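PDB 3C7A: octopine dehydrogenase from Pecten maximus, which catalyses the NADH-dependent reductive condensation of L-arginine with pyruvate to form D-octopine. Local coordinates for residues A45-D49 with E152-K156. Residue numbers count along the deposited sequence, not the author numbering.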
ATOM      1  N   ALA A  45     -12.856  24.732 -11.331  1.00 18.54           N
ATOM      2  CA  ALA A  45     -12.311  25.409 -10.151  1.00 18.72           C
ATOM      3  C   ALA A  45     -10.945  26.060 -10.396  1.00 18.87           C
ATOM      4  O   ALA A  45     -10.650  27.117  -9.831  1.00 18.82           O
ATOM      5  CB  ALA A  45     -12.241  24.445  -8.970  1.00 18.65           C
ATOM      6  N   LEU A  46     -10.120  25.429 -11.233  1.00 19.10           N
ATOM      7  CA  LEU A  46      -8.780  25.943 -11.541  1.00 19.30           C
ATOM      8  C   LEU A  46      -8.805  27.123 -12.522  1.00 19.49           C
ATOM      9  O   LEU A  46      -8.106  28.118 -12.320  1.00 19.50           O
ATOM     10  CB  LEU A  46      -7.866  24.820 -12.061  1.00 19.26           C
ATOM     11  CG  LEU A  46      -6.407  25.149 -12.415  1.00 19.20           C
ATOM     12  CD1 LEU A  46      -5.593  25.543 -11.186  1.00 19.14           C
ATOM     13  CD2 LEU A  46      -5.744  23.982 -13.139  1.00 19.32           C
ATOM     14  N   GLY A  47      -9.605  26.999 -13.582  1.00 19.74           N
ATOM     15  CA  GLY A  47      -9.726  28.044 -14.599  1.00 20.00           C
ATOM     16  C   GLY A  47      -8.449  28.262 -15.391  1.00 20.23           C
ATOM     17  O   GLY A  47      -7.877  27.313 -15.936  1.00 20.20           O
ATOM     18  N   ALA A  48      -7.999  29.514 -15.443  1.00 20.42           N
ATOM     19  CA  ALA A  48      -6.785  29.887 -16.172  1.00 20.70           C
ATOM     20  C   ALA A  48      -5.543  29.996 -15.277  1.00 20.83           C
ATOM     21  O   ALA A  48      -4.458  30.339 -15.755  1.00 20.85           O
ATOM     22  CB  ALA A  48      -7.009  31.192 -16.941  1.00 20.68           C
ATOM     23  N   ASP A  49      -5.707  29.698 -13.987  1.00 21.03           N
ATOM     24  CA  ASP A  49      -4.629  29.836 -12.998  1.00 21.31           C
ATOM     25  C   ASP A  49      -3.692  28.618 -12.940  1.00 21.47           C
ATOM     26  O   ASP A  49      -3.931  27.607 -13.606  1.00 21.44           O
ATOM     27  CB  ASP A  49      -5.214  30.126 -11.607  1.00 21.25           C
ATOM     28  CG  ASP A  49      -6.009  31.430 -11.556  1.00 21.59           C
ATOM     29  OD1 ASP A  49      -5.717  32.359 -12.342  1.00 21.44           O
ATOM     30  OD2 ASP A  49      -6.928  31.527 -10.712  1.00 21.75           O
ATOM     31  N   GLU A 152      -7.253  23.662  -0.592  1.00 19.86           N
ATOM     32  CA  GLU A 152      -8.334  24.164  -1.443  1.00 20.12           C
ATOM     33  C   GLU A 152      -8.452  23.264  -2.675  1.00 19.88           C
ATOM     34  O   GLU A 152      -7.489  23.121  -3.432  1.00 19.93           O
ATOM     35  CB  GLU A 152      -8.063  25.621  -1.850  1.00 20.12           C
ATOM     36  CG  GLU A 152      -9.135  26.259  -2.733  1.00 20.54           C
ATOM     37  CD  GLU A 152      -8.903  27.744  -2.989  1.00 20.81           C
ATOM     38  OE1 GLU A 152      -7.766  28.230  -2.799  1.00 22.13           O
ATOM     39  OE2 GLU A 152      -9.866  28.433  -3.389  1.00 22.10           O
ATOM     40  N   PHE A 153      -9.627  22.661  -2.865  1.00 19.69           N
ATOM     41  CA  PHE A 153      -9.841  21.665  -3.928  1.00 19.56           C
ATOM     42  C   PHE A 153      -9.486  22.170  -5.330  1.00 19.53           C
ATOM     43  O   PHE A 153     -10.053  23.152  -5.818  1.00 19.41           O
ATOM     44  CB  PHE A 153     -11.278  21.114  -3.900  1.00 19.48           C
ATOM     45  CG  PHE A 153     -11.584  20.144  -5.021  1.00 19.27           C
ATOM     46  CD1 PHE A 153     -12.282  20.563  -6.152  1.00 19.05           C
ATOM     47  CD2 PHE A 153     -11.170  18.814  -4.945  1.00 19.21           C
ATOM     48  CE1 PHE A 153     -12.564  19.676  -7.193  1.00 18.90           C
ATOM     49  CE2 PHE A 153     -11.449  17.916  -5.980  1.00 19.23           C
ATOM     50  CZ  PHE A 153     -12.148  18.349  -7.105  1.00 19.22           C
ATOM     51  N   GLY A 154      -8.535  21.480  -5.958  1.00 19.54           N
ATOM     52  CA  GLY A 154      -8.126  21.759  -7.333  1.00 19.48           C
ATOM     53  C   GLY A 154      -7.167  22.925  -7.511  1.00 19.50           C
ATOM     54  O   GLY A 154      -6.817  23.268  -8.643  1.00 19.47           O
ATOM     55  N   ARG A 155      -6.731  23.524  -6.402  1.00 19.47           N
ATOM     56  CA  ARG A 155      -5.942  24.760  -6.452  1.00 19.46           C
ATOM     57  C   ARG A 155      -4.678  24.775  -5.576  1.00 19.44           C
ATOM     58  O   ARG A 155      -3.654  25.325  -5.989  1.00 19.36           O
ATOM     59  CB  ARG A 155      -6.826  25.975  -6.123  1.00 19.49           C
ATOM     60  CG  ARG A 155      -7.921  26.265  -7.158  1.00 19.57           C
ATOM     61  CD  ARG A 155      -8.809  27.443  -6.754  1.00 19.57           C
ATOM     62  NE  ARG A 155      -8.089  28.717  -6.760  1.00 19.69           N
ATOM     63  CZ  ARG A 155      -7.940  29.503  -7.824  1.00 19.99           C
ATOM     64  NH1 ARG A 155      -8.459  29.163  -8.999  1.00 19.88           N
ATOM     65  NH2 ARG A 155      -7.263  30.638  -7.713  1.00 20.35           N
ATOM     66  N   LYS A 156      -4.747  24.183  -4.382  1.00 19.37           N
ATOM     67  CA  LYS A 156      -3.647  24.281  -3.409  1.00 19.51           C
ATOM     68  C   LYS A 156      -3.492  23.043  -2.514  1.00 19.28           C
ATOM     69  O   LYS A 156      -4.480  22.507  -2.010  1.00 19.24           O
ATOM     70  CB  LYS A 156      -3.830  25.531  -2.537  1.00 19.45           C
ATOM     71  CG  LYS A 156      -2.553  26.047  -1.879  1.00 19.81           C
ATOM     72  CD  LYS A 156      -2.845  27.165  -0.874  1.00 20.04           C
ATOM     73  CE  LYS A 156      -3.256  28.472  -1.554  1.00 20.97           C
ATOM     74  NZ  LYS A 156      -2.110  29.156  -2.224  1.00 21.76           N
TER
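One arginine side chain bonds both a carbonyl in the last turn of a helix and the acid at the end of the turn that follows. Arg155 NH1 donates a hydrogen bond to Ala45 O (3.1 Å), in helix 38-46. The same NH1 reaches Asp49 OD2 at 3.3 Å, and Arg155 NH2 meets that OD2 at 3.1 Å, so one carboxylate oxygen accepts from both terminal nitrogens in a forked salt bridge. Both acceptors lie near the guanidinium plane, at its edge. On the third nitrogen, Arg155 NE makes a long salt bridge to Glu152 OE2 (3.8 Å).

The helix gives way to a type II' turn from Leu46 to Asp49. Gly47 has positive phi there, and the turn brings Asp49 round to face Arg155. Beside the polar bonds, van der Waals contacts bring Leu46 CD1 to 3.6 Å from Gly154 O and Ala45 CB to 4.0 Å from Phe153 O. Arg155 and Lys156 both face Glu152 in a classic beta bulge, and backbone hydrogen bonds link Arg155 to Thr52, in strand 51-56. Phe153 lies beside the NADH-binding Glu38.

The contact thus joins a helix of the Rossmann-type NADH-binding domain to the hairpin of strands 146-150 and 156-171. Its polar bonds all depend on one guanidinium, which satisfies a helix-end carbonyl and is shared by Asp49 and, at longer range, Glu152.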